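Local coordinates for TetR family transcriptional regulator (Clostridium perfringens, PDB 6AZH), which probably controls transcription as a TetR-family dimer that binds DNA through helix-turn-helix domains, with fatty acid metabolism as its putative target, at residues E78-L83 against K139-E144; E124-I129 against S153-L158. All blocks are in the same frame, centred on the assembly; numbering follows the deposited sequence.

The two contacts are joined through the chain: the loop used by contact 1 links the two helices that meet in contact 2, helices 113-138 and 147-165. Contact 1 fastens that loop to the start of helix 79-96 and is only partly buried, whereas every residue touching in contact 2 is buried. The centre of contact 1 is about 23 Å, and that of contact 2 about 9 Å, from the centre of the chain. Chemistry follows place: a glutamine amide makes two hydrogen bonds at the periphery, beside a small aliphatic cluster, whereas the inner contact is aromatic and aliphatic throughout. Both lie in the C-terminal domain of the TetR-like fold, and both touch the second subunit.

Contact 1 of 2, residues E78-L83 against K139-E144; sequences EPIEKL and KKQIRE
Gln-141 lays its carboxamide over the first turn of helix 79-96, covering Glu-78, Pro-79 and Ile-80. Its chain, extended beyond CG, spans from loop to helix start. There Gln-141 OE1 accepts the backbone N-H of Ile-80, 3.0 Å from Ile-80 N, the donor standing above the carbonyl plane. Gln-141 NE2 donates to the anti lone pair of Glu-78 OE1 over 2.9 Å; the acceptor lies near the amide plane of Gln-141, and the carboxylate is turned 73° from the amide. Both bonds are moderately bent (N-H...O 153° at Ile-80, 146° at Glu-78), and together they fix the amide's rotation.

Glu-78 is the N-cap residue, and Pro-79 suits the next position because a helix start asks no N-H of it. Pro-79 CD meets Lys-139 CD at 3.6 Å, crossing at about a right angle, while the lysine's NZ pairs with Glu-135. Farther along the helix, Ile-142 CD1 meets Leu-83 CD1 tip to tip at 3.7 Å and lies 4.1 Å from Ile-80 CD1. Val-190 and Ile-189 of the second subunit pack on Ile-80 and Ile-142, and the backbone of Gln-141 bonds to that subunit. In this all-helical TetR-family C-terminal domain the chemistry implies a clip between the Schellman end of helix 113-138 (Lys-140, positive phi) and another helix's N-cap: an amide satisfies a first-turn N-H beside a small aliphatic patch.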
ATOM      1  N   GLU A  78     -21.681  -0.635  20.308  1.00 21.08           N
ATOM      2  CA  GLU A  78     -22.223  -1.187  19.083  1.00 19.53           C
ATOM      3  C   GLU A  78     -21.110  -1.320  18.049  1.00 20.33           C
ATOM      4  O   GLU A  78     -20.183  -0.508  18.023  1.00 18.23           O
ATOM      5  CB  GLU A  78     -23.321  -0.297  18.519  1.00 19.34           C
ATOM      6  CG  GLU A  78     -24.516  -0.225  19.419  1.00 15.62           C
ATOM      7  CD  GLU A  78     -25.173  -1.567  19.609  1.00 19.87           C
ATOM      8  OE1 GLU A  78     -25.455  -2.238  18.599  1.00 19.67           O
ATOM      9  OE2 GLU A  78     -25.418  -1.950  20.778  1.00 24.35           O
ATOM     10  N   PRO A  79     -21.192  -2.325  17.180  1.00 18.81           N
ATOM     11  CA  PRO A  79     -20.121  -2.517  16.185  1.00 18.52           C
ATOM     12  C   PRO A  79     -19.862  -1.294  15.323  1.00 20.05           C
ATOM     13  O   PRO A  79     -18.705  -1.022  14.971  1.00 17.57           O
ATOM     14  CB  PRO A  79     -20.640  -3.693  15.353  1.00 21.32           C
ATOM     15  CG  PRO A  79     -21.581  -4.418  16.242  1.00 25.96           C
ATOM     16  CD  PRO A  79     -22.175  -3.418  17.177  1.00 20.14           C
ATOM     17  N   ILE A  80     -20.911  -0.554  14.939  1.00 17.67           N
ATOM     18  CA  ILE A  80     -20.700   0.628  14.110  1.00 15.87           C
ATOM     19  C   ILE A  80     -19.867   1.654  14.859  1.00 17.26           C
ATOM     20  O   ILE A  80     -19.075   2.392  14.255  1.00 18.22           O
ATOM     21  CB  ILE A  80     -22.061   1.216  13.645  1.00 15.22           C
ATOM     22  CG1 ILE A  80     -21.838   2.407  12.714  1.00 19.05           C
ATOM     23  CG2 ILE A  80     -22.901   1.650  14.836  1.00 18.77           C
ATOM     24  CD1 ILE A  80     -21.039   2.075  11.463  1.00 18.73           C
ATOM     25  N   GLU A  81     -20.020   1.721  16.186  1.00 17.06           N
ATOM     26  CA  GLU A  81     -19.190   2.620  16.970  1.00 17.48           C
ATOM     27  C   GLU A  81     -17.775   2.063  17.123  1.00 13.58           C
ATOM     28  O   GLU A  81     -16.809   2.835  17.180  1.00 17.64           O
ATOM     29  CB  GLU A  81     -19.836   2.868  18.335  1.00 17.03           C
ATOM     30  CG  GLU A  81     -21.175   3.615  18.233  1.00 20.83           C
ATOM     31  CD  GLU A  81     -21.017   4.936  17.502  1.00 21.33           C
ATOM     32  OE1 GLU A  81     -20.116   5.712  17.889  1.00 23.39           O
ATOM     33  OE2 GLU A  81     -21.776   5.191  16.534  1.00 22.03           O
ATOM     34  N   LYS A  82     -17.638   0.737  17.162  1.00 16.99           N
ATOM     35  CA  LYS A  82     -16.305   0.141  17.161  1.00 13.77           C
ATOM     36  C   LYS A  82     -15.562   0.464  15.873  1.00 17.50           C
ATOM     37  O   LYS A  82     -14.346   0.696  15.899  1.00 18.66           O
ATOM     38  CB  LYS A  82     -16.382  -1.373  17.354  1.00 15.88           C
ATOM     39  CG  LYS A  82     -16.748  -1.830  18.776  1.00 18.47           C
ATOM     40  CD  LYS A  82     -17.100  -3.309  18.787  1.00 22.41           C
ATOM     41  CE  LYS A  82     -17.087  -3.875  20.203  1.00 25.14           C
ATOM     42  NZ  LYS A  82     -17.436  -5.324  20.202  1.00 26.95           N
ATOM     43  N   LEU A  83     -16.271   0.490  14.728  1.00 16.13           N
ATOM     44  CA  LEU A  83     -15.596   0.824  13.470  1.00 17.21           C
ATOM     45  C   LEU A  83     -15.117   2.267  13.473  1.00 19.82           C
ATOM     46  O   LEU A  83     -14.012   2.559  13.002  1.00 17.19           O
ATOM     47  CB  LEU A  83     -16.505   0.574  12.256  1.00 15.29           C
ATOM     48  CG  LEU A  83     -16.804  -0.901  11.968  1.00 16.83           C
ATOM     49  CD1 LEU A  83     -17.920  -1.028  10.914  1.00 19.85           C
ATOM     50  CD2 LEU A  83     -15.537  -1.661  11.527  1.00 19.33           C
ATOM     51  N   LYS A 139     -25.918  -7.180  13.120  1.00 23.77           N
ATOM     52  CA  LYS A 139     -26.748  -6.179  13.777  1.00 21.43           C
ATOM     53  C   LYS A 139     -27.345  -5.177  12.798  1.00 22.45           C
ATOM     54  O   LYS A 139     -27.963  -4.198  13.232  1.00 22.95           O
ATOM     55  CB  LYS A 139     -25.943  -5.476  14.866  1.00 22.23           C
ATOM     56  CG  LYS A 139     -25.813  -6.330  16.127  1.00 25.12           C
ATOM     57  CD  LYS A 139     -25.015  -5.652  17.210  1.00 25.05           C
ATOM     58  CE  LYS A 139     -25.263  -6.311  18.548  1.00 33.01           C
ATOM     59  NZ  LYS A 139     -24.002  -6.761  19.206  1.00 35.24           N
ATOM     60  N   LYS A 140     -27.197  -5.428  11.494  1.00 22.79           N
ATOM     61  CA  LYS A 140     -27.737  -4.593  10.419  1.00 21.95           C
ATOM     62  C   LYS A 140     -27.265  -3.146  10.523  1.00 22.41           C
ATOM     63  O   LYS A 140     -27.999  -2.208  10.198  1.00 22.14           O
ATOM     64  CB  LYS A 140     -29.268  -4.673  10.369  1.00 22.71           C
ATOM     65  CG  LYS A 140     -29.758  -6.085  10.142  1.00 30.73           C
ATOM     66  CD  LYS A 140     -31.252  -6.142   9.879  1.00 33.34           C
ATOM     67  CE  LYS A 140     -31.694  -7.581   9.700  1.00 35.57           C
ATOM     68  NZ  LYS A 140     -30.671  -8.346   8.919  1.00 41.84           N
ATOM     69  N   GLN A 141     -26.011  -2.960  10.940  1.00 19.59           N
ATOM     70  CA  GLN A 141     -25.405  -1.638  10.952  1.00 18.14           C
ATOM     71  C   GLN A 141     -24.471  -1.425   9.777  1.00 20.59           C
ATOM     72  O   GLN A 141     -24.090  -0.284   9.514  1.00 20.34           O
ATOM     73  CB  GLN A 141     -24.646  -1.407  12.267  1.00 18.24           C
ATOM     74  CG  GLN A 141     -25.598  -1.364  13.464  1.00 18.96           C
ATOM     75  CD  GLN A 141     -24.911  -1.477  14.805  1.00 20.79           C
ATOM     76  OE1 GLN A 141     -23.686  -1.659  14.891  1.00 20.80           O
ATOM     77  NE2 GLN A 141     -25.698  -1.364  15.875  1.00 19.50           N
ATOM     78  N   ILE A 142     -24.100  -2.499   9.085  1.00 20.40           N
ATOM     79  CA  ILE A 142     -23.270  -2.460   7.888  1.00 24.19           C
ATOM     80  C   ILE A 142     -23.938  -3.335   6.838  1.00 21.91           C
ATOM     81  O   ILE A 142     -24.527  -4.368   7.170  1.00 22.69           O
ATOM     82  CB  ILE A 142     -21.839  -2.955   8.204  1.00 23.36           C
ATOM     83  CG1 ILE A 142     -21.137  -1.980   9.156  1.00 24.12           C
ATOM     84  CG2 ILE A 142     -21.016  -3.258   6.929  1.00 27.49           C
ATOM     85  CD1 ILE A 142     -20.676  -0.708   8.536  1.00 25.41           C
ATOM     86  N   ARG A 143     -23.848  -2.926   5.571  1.00 23.75           N
ATOM     87  CA  ARG A 143     -24.458  -3.683   4.484  1.00 23.91           C
ATOM     88  C   ARG A 143     -23.847  -5.078   4.375  1.00 27.37           C
ATOM     89  O   ARG A 143     -22.665  -5.297   4.671  1.00 23.61           O
ATOM     90  CB  ARG A 143     -24.289  -2.935   3.153  1.00 24.41           C
ATOM     91  CG  ARG A 143     -22.820  -2.731   2.736  1.00 34.07           C
ATOM     92  CD  ARG A 143     -22.655  -2.128   1.318  1.00 36.69           C
ATOM     93  NE  ARG A 143     -22.990  -3.095   0.279  1.00 39.19           N
ATOM     94  CZ  ARG A 143     -22.111  -3.720  -0.503  1.00 39.59           C
ATOM     95  NH1 ARG A 143     -20.808  -3.488  -0.395  1.00 41.86           N
ATOM     96  NH2 ARG A 143     -22.544  -4.588  -1.410  1.00 46.60           N
ATOM     97  N   GLU A 144     -24.664  -6.033   3.947  1.00 25.55           N
ATOM     98  CA  GLU A 144     -24.136  -7.354   3.639  1.00 28.91           C
ATOM     99  C   GLU A 144     -23.180  -7.256   2.461  1.00 26.49           C
ATOM    100  O   GLU A 144     -23.497  -6.641   1.442  1.00 25.86           O
ATOM    101  CB  GLU A 144     -25.272  -8.320   3.314  1.00 29.56           C
ATOM    102  CG  GLU A 144     -24.857  -9.771   3.431  1.00 36.61           C
ATOM    103  CD  GLU A 144     -25.356 -10.402   4.713  1.00 44.74           C
ATOM    104  OE1 GLU A 144     -24.632 -11.251   5.278  1.00 55.75           O
ATOM    105  OE2 GLU A 144     -26.474 -10.046   5.157  1.00 51.67           O
TER

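Contact 2 of 2, residues E124-I129 against S153-L158; sequences EYIEGI and SLFGSL
Helices 113-138 and 147-165 cross steeply here, in the core of the all-helical C-terminal domain of the TetR family, their short segments running at 121° with axes 10.2 Å apart, a spacing that large side chains must bridge. The tight part centres on Phe-155. Its CG is anti to the backbone N (chi1 -179°), which carries the ring across to Tyr-125 and Ile-126. Tyr-125, whose CG is likewise anti to its backbone N, brings CE2 to the edge of the phenylalanine ring, 3.9 Å from Phe-155 CD1, the two side chains crossing obliquely. Ile-126 comes in at about a right angle, laying its CG1-CD1 arm against the root of the same side chain: Ile-126 CG1 is 3.9 Å from Phe-155 CB, and Ile-126 CD1 is 4.0 Å from Phe-155 CG. One turn along, Ile-129 closes the row and uses both its branches, with its CG2 3.8 Å from Leu-154 CD1 and its CD1 toward Phe-155 CB.

Packing is looser toward Leu-158, whose CD1 stays 5.4 Å from Tyr-125 CE2, the nearest atom of segment 124-129; its side chain rests instead on Phe-91, Phe-101 and Trp-65. Within 124-129 the solvent side carries Glu-124 and Glu-127, as fits carboxylates turned from the interface. The few polar groups inside have partners, Tyr-125 OH bonding Gln-90 of helix 79-96 and Ser-157 OG giving its proton to Leu-154 O within its own helix. Phe-155 also packs on Phe-101 and Met-105 of its own chain and on Leu-163 of the second subunit. With apolar contacts alone between the segments, cohesion rests on the fit of shapes and the burial of hydrocarbon, a core that runs on from helix pair to dimer interface.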
ATOM      1  N   GLU A 124      -3.493 -11.872  10.449  1.00 22.83           N
ATOM      2  CA  GLU A 124      -3.970 -11.979  11.826  1.00 26.98           C
ATOM      3  C   GLU A 124      -4.597 -10.677  12.309  1.00 25.17           C
ATOM      4  O   GLU A 124      -5.664 -10.685  12.939  1.00 25.53           O
ATOM      5  CB  GLU A 124      -2.822 -12.380  12.753  1.00 25.41           C
ATOM      6  CG  GLU A 124      -2.400 -13.836  12.624  1.00 33.12           C
ATOM      7  CD  GLU A 124      -1.119 -14.145  13.395  1.00 40.87           C
ATOM      8  OE1 GLU A 124      -0.695 -13.311  14.222  1.00 41.31           O
ATOM      9  OE2 GLU A 124      -0.535 -15.227  13.169  1.00 48.75           O
ATOM     10  N   TYR A 125      -3.950  -9.545  12.035  1.00 24.31           N
ATOM     11  CA  TYR A 125      -4.539  -8.263  12.403  1.00 24.03           C
ATOM     12  C   TYR A 125      -5.845  -8.022  11.652  1.00 22.02           C
ATOM     13  O   TYR A 125      -6.849  -7.612  12.248  1.00 24.85           O
ATOM     14  CB  TYR A 125      -3.548  -7.124  12.141  1.00 25.50           C
ATOM     15  CG  TYR A 125      -4.121  -5.754  12.424  1.00 21.67           C
ATOM     16  CD1 TYR A 125      -4.123  -5.235  13.714  1.00 23.54           C
ATOM     17  CD2 TYR A 125      -4.673  -4.981  11.410  1.00 21.26           C
ATOM     18  CE1 TYR A 125      -4.644  -4.002  13.978  1.00 24.49           C
ATOM     19  CE2 TYR A 125      -5.203  -3.739  11.674  1.00 25.12           C
ATOM     20  CZ  TYR A 125      -5.184  -3.255  12.964  1.00 24.95           C
ATOM     21  OH  TYR A 125      -5.714  -2.012  13.240  1.00 24.63           O
ATOM     22  N   ILE A 126      -5.854  -8.266  10.337  1.00 21.70           N
ATOM     23  CA  ILE A 126      -7.046  -7.986   9.531  1.00 21.99           C
ATOM     24  C   ILE A 126      -8.224  -8.861   9.959  1.00 23.76           C
ATOM     25  O   ILE A 126      -9.387  -8.447   9.847  1.00 24.17           O
ATOM     26  CB  ILE A 126      -6.705  -8.139   8.032  1.00 21.57           C
ATOM     27  CG1 ILE A 126      -5.741  -7.033   7.604  1.00 19.33           C
ATOM     28  CG2 ILE A 126      -7.963  -8.098   7.144  1.00 21.35           C
ATOM     29  CD1 ILE A 126      -5.188  -7.204   6.221  1.00 20.20           C
ATOM     30  N   GLU A 127      -7.953 -10.057  10.493  1.00 22.99           N
ATOM     31  CA  GLU A 127      -9.043 -10.907  10.972  1.00 23.29           C
ATOM     32  C   GLU A 127      -9.804 -10.264  12.122  1.00 24.30           C
ATOM     33  O   GLU A 127     -10.999 -10.526  12.294  1.00 23.98           O
ATOM     34  CB  GLU A 127      -8.501 -12.274  11.396  1.00 27.86           C
ATOM     35  CG  GLU A 127      -8.237 -13.192  10.219  1.00 30.53           C
ATOM     36  CD  GLU A 127      -7.328 -14.355  10.571  1.00 34.79           C
ATOM     37  OE1 GLU A 127      -6.919 -14.467  11.750  1.00 36.06           O
ATOM     38  OE2 GLU A 127      -7.022 -15.150   9.660  1.00 36.95           O
ATOM     39  N   GLY A 128      -9.139  -9.438  12.931  1.00 19.20           N
ATOM     40  CA  GLY A 128      -9.867  -8.694  13.949  1.00 25.50           C
ATOM     41  C   GLY A 128     -10.863  -7.721  13.344  1.00 24.01           C
ATOM     42  O   GLY A 128     -11.989  -7.590  13.831  1.00 26.62           O
ATOM     43  N   ILE A 129     -10.460  -7.026  12.271  1.00 21.97           N
ATOM     44  CA  ILE A 129     -11.382  -6.157  11.542  1.00 19.11           C
ATOM     45  C   ILE A 129     -12.552  -6.964  10.996  1.00 20.57           C
ATOM     46  O   ILE A 129     -13.711  -6.539  11.078  1.00 19.72           O
ATOM     47  CB  ILE A 129     -10.648  -5.402  10.410  1.00 20.15           C
ATOM     48  CG1 ILE A 129      -9.544  -4.487  10.972  1.00 19.75           C
ATOM     49  CG2 ILE A 129     -11.653  -4.590   9.546  1.00 17.71           C
ATOM     50  CD1 ILE A 129      -8.592  -3.925   9.894  1.00 25.17           C
ATOM     51  N   SER A 153      -9.874  -3.655   2.515  1.00 18.63           N
ATOM     52  CA  SER A 153     -10.023  -2.263   2.114  1.00 18.76           C
ATOM     53  C   SER A 153      -9.860  -1.328   3.301  1.00 17.54           C
ATOM     54  O   SER A 153      -9.311  -0.230   3.157  1.00 20.14           O
ATOM     55  CB  SER A 153     -11.393  -2.037   1.455  1.00 19.07           C
ATOM     56  OG  SER A 153     -11.393  -2.583   0.151  1.00 32.41           O
ATOM     57  N   LEU A 154     -10.358  -1.730   4.475  1.00 17.27           N
ATOM     58  CA  LEU A 154     -10.224  -0.881   5.656  1.00 19.66           C
ATOM     59  C   LEU A 154      -8.780  -0.814   6.117  1.00 17.46           C
ATOM     60  O   LEU A 154      -8.295   0.258   6.497  1.00 20.36           O
ATOM     61  CB  LEU A 154     -11.114  -1.383   6.792  1.00 15.89           C
ATOM     62  CG  LEU A 154     -12.605  -1.452   6.497  1.00 22.19           C
ATOM     63  CD1 LEU A 154     -13.346  -1.655   7.804  1.00 19.48           C
ATOM     64  CD2 LEU A 154     -13.041  -0.191   5.784  1.00 23.29           C
ATOM     65  N   PHE A 155      -8.066  -1.946   6.079  1.00 19.06           N
ATOM     66  CA  PHE A 155      -6.635  -1.901   6.339  1.00 21.80           C
ATOM     67  C   PHE A 155      -5.915  -1.096   5.259  1.00 23.10           C
ATOM     68  O   PHE A 155      -5.022  -0.292   5.560  1.00 25.46           O
ATOM     69  CB  PHE A 155      -6.054  -3.311   6.418  1.00 20.17           C
ATOM     70  CG  PHE A 155      -4.582  -3.322   6.708  1.00 20.82           C
ATOM     71  CD1 PHE A 155      -4.124  -3.120   8.001  1.00 22.26           C
ATOM     72  CD2 PHE A 155      -3.664  -3.493   5.684  1.00 19.91           C
ATOM     73  CE1 PHE A 155      -2.763  -3.101   8.272  1.00 22.98           C
ATOM     74  CE2 PHE A 155      -2.309  -3.473   5.944  1.00 21.46           C
ATOM     75  CZ  PHE A 155      -1.860  -3.285   7.239  1.00 22.25           C
ATOM     76  N   GLY A 156      -6.309  -1.284   3.996  1.00 24.25           N
ATOM     77  CA  GLY A 156      -5.686  -0.601   2.879  1.00 25.59           C
ATOM     78  C   GLY A 156      -5.812   0.909   2.911  1.00 25.44           C
ATOM     79  O   GLY A 156      -4.982   1.593   2.305  1.00 27.07           O
ATOM     80  N   SER A 157      -6.811   1.448   3.617  1.00 21.97           N
ATOM     81  CA  SER A 157      -6.851   2.894   3.842  1.00 21.71           C
ATOM     82  C   SER A 157      -5.573   3.399   4.513  1.00 26.00           C
ATOM     83  O   SER A 157      -5.167   4.544   4.283  1.00 23.27           O
ATOM     84  CB  SER A 157      -8.077   3.289   4.668  1.00 25.40           C
ATOM     85  OG  SER A 157      -7.939   2.959   6.045  1.00 30.78           O
ATOM     86  N   LEU A 158      -4.923   2.568   5.334  1.00 22.22           N
ATOM     87  CA  LEU A 158      -3.644   2.967   5.915  1.00 24.23           C
ATOM     88  C   LEU A 158      -2.578   3.116   4.848  1.00 19.01           C
ATOM     89  O   LEU A 158      -1.699   3.979   4.952  1.00 18.34           O
ATOM     90  CB  LEU A 158      -3.183   1.942   6.940  1.00 16.49           C
ATOM     91  CG  LEU A 158      -4.111   1.820   8.141  1.00 22.30           C
ATOM     92  CD1 LEU A 158      -3.616   0.716   9.047  1.00 23.08           C
ATOM     93  CD2 LEU A 158      -4.183   3.161   8.867  1.00 24.23           C
TER